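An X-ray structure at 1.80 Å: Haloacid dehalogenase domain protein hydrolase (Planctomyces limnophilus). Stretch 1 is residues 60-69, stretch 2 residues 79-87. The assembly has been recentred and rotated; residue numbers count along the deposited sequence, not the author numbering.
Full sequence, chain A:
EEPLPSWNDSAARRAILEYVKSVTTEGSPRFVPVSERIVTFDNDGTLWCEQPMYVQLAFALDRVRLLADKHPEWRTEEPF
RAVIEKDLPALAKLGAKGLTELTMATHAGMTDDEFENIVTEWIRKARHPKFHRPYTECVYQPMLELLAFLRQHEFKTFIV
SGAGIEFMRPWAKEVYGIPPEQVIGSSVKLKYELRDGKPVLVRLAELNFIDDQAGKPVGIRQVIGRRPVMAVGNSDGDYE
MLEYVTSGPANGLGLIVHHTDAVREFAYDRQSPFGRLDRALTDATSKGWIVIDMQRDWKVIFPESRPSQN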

ATOM      1  N   ALA A  60      11.484  18.494 -11.925  1.00 22.28           N
ATOM      2  CA  ALA A  60      12.341  19.067 -10.880  1.00 22.31           C
ATOM      3  C   ALA A  60      13.174  20.236 -11.415  1.00 22.60           C
ATOM      4  O   ALA A  60      13.339  21.251 -10.734  1.00 26.52           O
ATOM      5  CB  ALA A  60      13.241  17.994 -10.284  1.00 23.91           C
ATOM      6  N   LEU A  61      13.681  20.093 -12.636  1.00 24.64           N
ATOM      7  CA  LEU A  61      14.412  21.166 -13.314  1.00 28.06           C
ATOM      8  C   LEU A  61      13.580  22.443 -13.449  1.00 25.80           C
ATOM      9  O   LEU A  61      14.059  23.546 -13.139  1.00 25.95           O
ATOM     10  CB  LEU A  61      14.902  20.704 -14.699  1.00 30.47           C
ATOM     11  CG  LEU A  61      16.325  20.131 -14.763  1.00 35.48           C
ATOM     12  CD1 LEU A  61      16.596  19.068 -13.704  1.00 34.20           C
ATOM     13  CD2 LEU A  61      16.634  19.593 -16.156  1.00 38.23           C
ATOM     14  N   ASP A  62      12.341  22.302 -13.911  1.00 25.19           N
ATOM     15  CA  ASP A  62      11.460  23.466 -14.066  1.00 27.69           C
ATOM     16  C   ASP A  62      11.132  24.091 -12.715  1.00 25.92           C
ATOM     17  O   ASP A  62      11.114  25.326 -12.573  1.00 24.35           O
ATOM     18  CB  ASP A  62      10.173  23.096 -14.810  1.00 27.39           C
ATOM     19  CG  ASP A  62      10.390  22.907 -16.303  1.00 31.31           C
ATOM     20  OD1 ASP A  62      11.481  23.264 -16.805  1.00 31.60           O
ATOM     21  OD2 ASP A  62       9.461  22.405 -16.980  1.00 31.14           O
ATOM     22  N   ARG A  63      10.900  23.247 -11.716  1.00 23.11           N
ATOM     23  CA  ARG A  63      10.604  23.737 -10.367  1.00 24.04           C
ATOM     24  C   ARG A  63      11.785  24.507  -9.771  1.00 23.15           C
ATOM     25  O   ARG A  63      11.595  25.579  -9.214  1.00 23.86           O
ATOM     26  CB  ARG A  63      10.190  22.587  -9.454  1.00 24.70           C
ATOM     27  CG  ARG A  63       8.880  21.915  -9.858  1.00 24.98           C
ATOM     28  CD  ARG A  63       7.690  22.855  -9.798  1.00 26.84           C
ATOM     29  NE  ARG A  63       7.476  23.375  -8.451  1.00 27.12           N
ATOM     30  CZ  ARG A  63       6.755  24.451  -8.161  1.00 32.92           C
ATOM     31  NH1 ARG A  63       6.165  25.165  -9.118  1.00 36.48           N
ATOM     32  NH2 ARG A  63       6.634  24.819  -6.894  1.00 34.55           N
ATOM     33  N   VAL A  64      12.995  23.966  -9.899  1.00 22.75           N
ATOM     34  CA  VAL A  64      14.204  24.649  -9.411  1.00 24.18           C
ATOM     35  C   VAL A  64      14.371  25.998 -10.112  1.00 25.38           C
ATOM     36  O   VAL A  64      14.619  27.020  -9.467  1.00 26.33           O
ATOM     37  CB  VAL A  64      15.466  23.769  -9.583  1.00 23.69           C
ATOM     38  CG1 VAL A  64      16.751  24.580  -9.415  1.00 25.20           C
ATOM     39  CG2 VAL A  64      15.437  22.617  -8.592  1.00 24.41           C
ATOM     40  N   ARG A  65      14.208  26.006 -11.430  1.00 24.98           N
ATOM     41  CA  ARG A  65      14.300  27.253 -12.193  1.00 28.21           C
ATOM     42  C   ARG A  65      13.294  28.297 -11.720  1.00 27.23           C
ATOM     43  O   ARG A  65      13.631  29.472 -11.601  1.00 28.70           O
ATOM     44  CB  ARG A  65      14.133  26.987 -13.687  1.00 32.35           C
ATOM     45  CG  ARG A  65      15.344  26.299 -14.284  1.00 38.48           C
ATOM     46  CD  ARG A  65      15.303  26.270 -15.798  1.00 46.26           C
ATOM     47  NE  ARG A  65      16.252  25.287 -16.313  1.00 55.42           N
ATOM     48  CZ  ARG A  65      15.939  24.072 -16.765  1.00 60.22           C
ATOM     49  NH1 ARG A  65      14.674  23.647 -16.798  1.00 68.49           N
ATOM     50  NH2 ARG A  65      16.907  23.275 -17.202  1.00 65.07           N
ATOM     51  N   LEU A  66      12.067  27.866 -11.444  1.00 26.36           N
ATOM     52  CA  LEU A  66      11.018  28.770 -10.978  1.00 29.77           C
ATOM     53  C   LEU A  66      11.352  29.330  -9.589  1.00 30.28           C
ATOM     54  O   LEU A  66      11.089  30.503  -9.303  1.00 32.08           O
ATOM     55  CB  LEU A  66       9.671  28.039 -10.943  1.00 35.06           C
ATOM     56  CG  LEU A  66       8.425  28.865 -10.622  1.00 43.93           C
ATOM     57  CD1 LEU A  66       8.180  29.913 -11.703  1.00 49.43           C
ATOM     58  CD2 LEU A  66       7.211  27.958 -10.472  1.00 49.45           C
ATOM     59  N   LEU A  67      11.945  28.495  -8.743  1.00 26.19           N
ATOM     60  CA  LEU A  67      12.252  28.876  -7.359  1.00 25.35           C
ATOM     61  C   LEU A  67      13.587  29.611  -7.181  1.00 24.44           C
ATOM     62  O   LEU A  67      13.824  30.203  -6.127  1.00 25.47           O
ATOM     63  CB  LEU A  67      12.252  27.629  -6.473  1.00 25.76           C
ATOM     64  CG  LEU A  67      10.902  26.928  -6.344  1.00 27.31           C
ATOM     65  CD1 LEU A  67      11.091  25.534  -5.760  1.00 28.26           C
ATOM     66  CD2 LEU A  67       9.932  27.755  -5.513  1.00 28.23           C
ATOM     67  N   ALA A  68      14.439  29.582  -8.204  1.00 23.25           N
ATOM     68  CA  ALA A  68      15.839  29.992  -8.066  1.00 26.70           C
ATOM     69  C   ALA A  68      16.030  31.454  -7.694  1.00 25.83           C
ATOM     70  O   ALA A  68      17.071  31.817  -7.147  1.00 26.26           O
ATOM     71  CB  ALA A  68      16.623  29.675  -9.332  1.00 26.87           C
ATOM     72  N   ASP A  69      15.044  32.295  -7.989  1.00 27.61           N
ATOM     73  CA  ASP A  69      15.167  33.714  -7.697  1.00 30.36           C
ATOM     74  C   ASP A  69      15.209  33.999  -6.194  1.00 26.54           C
ATOM     75  O   ASP A  69      15.592  35.090  -5.796  1.00 31.94           O
ATOM     76  CB  ASP A  69      14.071  34.544  -8.402  1.00 36.97           C
ATOM     77  CG  ASP A  69      12.671  34.266  -7.875  1.00 44.25           C
ATOM     78  OD1 ASP A  69      12.299  33.088  -7.699  1.00 49.99           O
ATOM     79  OD2 ASP A  69      11.927  35.242  -7.653  1.00 58.02           O
TER
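Stretch 2 (79-87) PFRAVIEKD

No hydrogen bond and no salt bridge joins these two stretches, although each carries several charged side chains; the contact is a nearly perpendicular crossing of two helices packed through apolar side chains. The helix axes of 60-67 and 80-84 make a signed angle of -94° and approach to 9.7 Å, so the short second helix lies across the first and the contact stays compact, burying 353 Å² summed over both sides.

Stretch 2 begins with Pro79, which follows a cis peptide bond and takes the N-cap position. The helical turns that follow are held by Val83 N to Pro79 O (3.0 Å) and Ile84 N to Phe80 O (2.8 Å). Lys86, with phi/psi of 62/42, closes them in a Schellman motif, in which Asp87 N reaches back to Ala82 O at 2.8 Å.

Val83 is the centre of the packing. Its CA-to-CB bond points toward stretch 1, its chi1 is t, and its CG1 lies 3.6 Å from Val64 CG1 and 3.7 Å from Leu61 CA. The latter distance places the methyl directly against the backbone of the first helix, consistent with a CA-CA separation of only 5.9 Å between Leu61 and Val83. Val64, also directed toward its partner, meets two further residues: its CG2 is 4.1 Å from Phe80 CD1, at the edge of the ring, and its CG1 is 4.3 Å from Ile84 CG1. One turn on from Val64, Ala68 CB approaches Ile84 CD1 at 4.3 Å.

Arg65 borders this apolar patch. Its NH1 pairs with Asp62 OD1 at 3.2 Å in a salt bridge within stretch 1, while its NH2 stands 4.0 Å from Val83 O, a contact without a hydrogen bond. Arg81 points away and forms salt bridges within stretch 2, its NH2 lying 3.0 Å from Asp87 OD2 and 3.1 Å from Glu85 OE1.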

ATOM      1  N   PRO A  79      22.593  19.606  -5.791  1.00 28.21           N
ATOM      2  CA  PRO A  79      22.602  19.513  -7.254  1.00 28.77           C
ATOM      3  C   PRO A  79      21.969  20.721  -7.956  1.00 26.23           C
ATOM      4  O   PRO A  79      21.825  20.713  -9.173  1.00 29.12           O
ATOM      5  CB  PRO A  79      21.751  18.269  -7.511  1.00 30.31           C
ATOM      6  CG  PRO A  79      20.750  18.298  -6.413  1.00 30.81           C
ATOM      7  CD  PRO A  79      21.435  18.896  -5.214  1.00 30.09           C
ATOM      8  N   PHE A  80      21.608  21.750  -7.196  1.00 25.90           N
ATOM      9  CA  PHE A  80      20.910  22.910  -7.752  1.00 25.74           C
ATOM     10  C   PHE A  80      21.760  23.641  -8.781  1.00 25.99           C
ATOM     11  O   PHE A  80      21.243  24.086  -9.802  1.00 26.27           O
ATOM     12  CB  PHE A  80      20.482  23.857  -6.632  1.00 26.47           C
ATOM     13  CG  PHE A  80      19.676  23.178  -5.564  1.00 26.98           C
ATOM     14  CD1 PHE A  80      18.323  22.938  -5.748  1.00 26.42           C
ATOM     15  CD2 PHE A  80      20.281  22.734  -4.394  1.00 25.32           C
ATOM     16  CE1 PHE A  80      17.582  22.293  -4.774  1.00 27.15           C
ATOM     17  CE2 PHE A  80      19.547  22.087  -3.416  1.00 28.23           C
ATOM     18  CZ  PHE A  80      18.192  21.869  -3.603  1.00 27.48           C
ATOM     19  N   ARG A  81      23.061  23.740  -8.511  1.00 25.75           N
ATOM     20  CA  ARG A  81      24.021  24.325  -9.452  1.00 26.09           C
ATOM     21  C   ARG A  81      23.933  23.618 -10.807  1.00 27.91           C
ATOM     22  O   ARG A  81      23.782  24.266 -11.853  1.00 27.78           O
ATOM     23  CB  ARG A  81      25.440  24.221  -8.871  1.00 28.19           C
ATOM     24  CG  ARG A  81      26.529  24.997  -9.610  1.00 31.67           C
ATOM     25  CD  ARG A  81      26.987  24.339 -10.905  1.00 35.73           C
ATOM     26  NE  ARG A  81      27.245  22.906 -10.755  1.00 37.80           N
ATOM     27  CZ  ARG A  81      27.421  22.052 -11.766  1.00 36.21           C
ATOM     28  NH1 ARG A  81      27.646  20.772 -11.506  1.00 38.89           N
ATOM     29  NH2 ARG A  81      27.384  22.462 -13.031  1.00 36.90           N
ATOM     30  N   ALA A  82      24.012  22.287 -10.785  1.00 26.27           N
ATOM     31  CA  ALA A  82      23.898  21.486 -12.009  1.00 27.82           C
ATOM     32  C   ALA A  82      22.580  21.749 -12.733  1.00 31.87           C
ATOM     33  O   ALA A  82      22.548  21.851 -13.962  1.00 34.82           O
ATOM     34  CB  ALA A  82      24.029  20.004 -11.690  1.00 28.76           C
ATOM     35  N   VAL A  83      21.496  21.868 -11.969  1.00 35.46           N
ATOM     36  CA  VAL A  83      20.174  22.128 -12.552  1.00 36.45           C
ATOM     37  C   VAL A  83      20.159  23.488 -13.253  1.00 39.46           C
ATOM     38  O   VAL A  83      19.734  23.601 -14.406  1.00 47.47           O
ATOM     39  CB  VAL A  83      19.055  22.077 -11.490  1.00 38.93           C
ATOM     40  CG1 VAL A  83      17.713  22.447 -12.105  1.00 40.71           C
ATOM     41  CG2 VAL A  83      18.978  20.701 -10.843  1.00 40.05           C
ATOM     42  N   ILE A  84      20.646  24.508 -12.553  1.00 39.13           N
ATOM     43  CA  ILE A  84      20.682  25.872 -13.073  1.00 41.87           C
ATOM     44  C   ILE A  84      21.589  25.994 -14.299  1.00 46.80           C
ATOM     45  O   ILE A  84      21.229  26.661 -15.271  1.00 52.23           O
ATOM     46  CB  ILE A  84      21.124  26.865 -11.977  1.00 43.01           C
ATOM     47  CG1 ILE A  84      20.023  26.981 -10.918  1.00 46.02           C
ATOM     48  CG2 ILE A  84      21.441  28.238 -12.570  1.00 48.28           C
ATOM     49  CD1 ILE A  84      20.458  27.674  -9.644  1.00 48.85           C
ATOM     50  N   GLU A  85      22.756  25.353 -14.257  1.00 44.31           N
ATOM     51  CA  GLU A  85      23.700  25.414 -15.378  1.00 45.55           C
ATOM     52  C   GLU A  85      23.416  24.382 -16.468  1.00 49.74           C
ATOM     53  O   GLU A  85      24.181  24.274 -17.426  1.00 56.61           O
ATOM     54  CB  GLU A  85      25.140  25.269 -14.879  1.00 43.25           C
ATOM     55  CG  GLU A  85      25.538  26.368 -13.909  1.00 45.09           C
ATOM     56  CD  GLU A  85      27.016  26.383 -13.584  1.00 47.68           C
ATOM     57  OE1 GLU A  85      27.734  25.434 -13.969  1.00 48.18           O
ATOM     58  OE2 GLU A  85      27.456  27.355 -12.929  1.00 53.04           O
ATOM     59  N   LYS A  86      22.327  23.627 -16.321  1.00 48.73           N
ATOM     60  CA  LYS A  86      21.880  22.682 -17.345  1.00 56.98           C
ATOM     61  C   LYS A  86      22.928  21.592 -17.598  1.00 53.38           C
ATOM     62  O   LYS A  86      23.180  21.209 -18.739  1.00 56.41           O
ATOM     63  CB  LYS A  86      21.544  23.425 -18.648  1.00 62.92           C
ATOM     64  CG  LYS A  86      20.646  24.643 -18.459  1.00 66.54           C
ATOM     65  CD  LYS A  86      20.532  25.461 -19.733  1.00 70.47           C
ATOM     66  CE  LYS A  86      19.776  26.756 -19.485  1.00 75.49           C
ATOM     67  NZ  LYS A  86      19.753  27.628 -20.691  1.00 81.74           N
ATOM     68  N   ASP A  87      23.519  21.096 -16.514  1.00 49.74           N
ATOM     69  CA  ASP A  87      24.628  20.148 -16.568  1.00 41.62           C
ATOM     70  C   ASP A  87      24.101  18.708 -16.543  1.00 40.78           C
ATOM     71  O   ASP A  87      24.072  18.063 -15.496  1.00 34.82           O
ATOM     72  CB  ASP A  87      25.563  20.414 -15.380  1.00 39.64           C
ATOM     73  CG  ASP A  87      26.867  19.649 -15.465  1.00 43.27           C
ATOM     74  OD1 ASP A  87      26.962  18.684 -16.254  1.00 40.91           O
ATOM     75  OD2 ASP A  87      27.806  20.019 -14.724  1.00 43.17           O
TER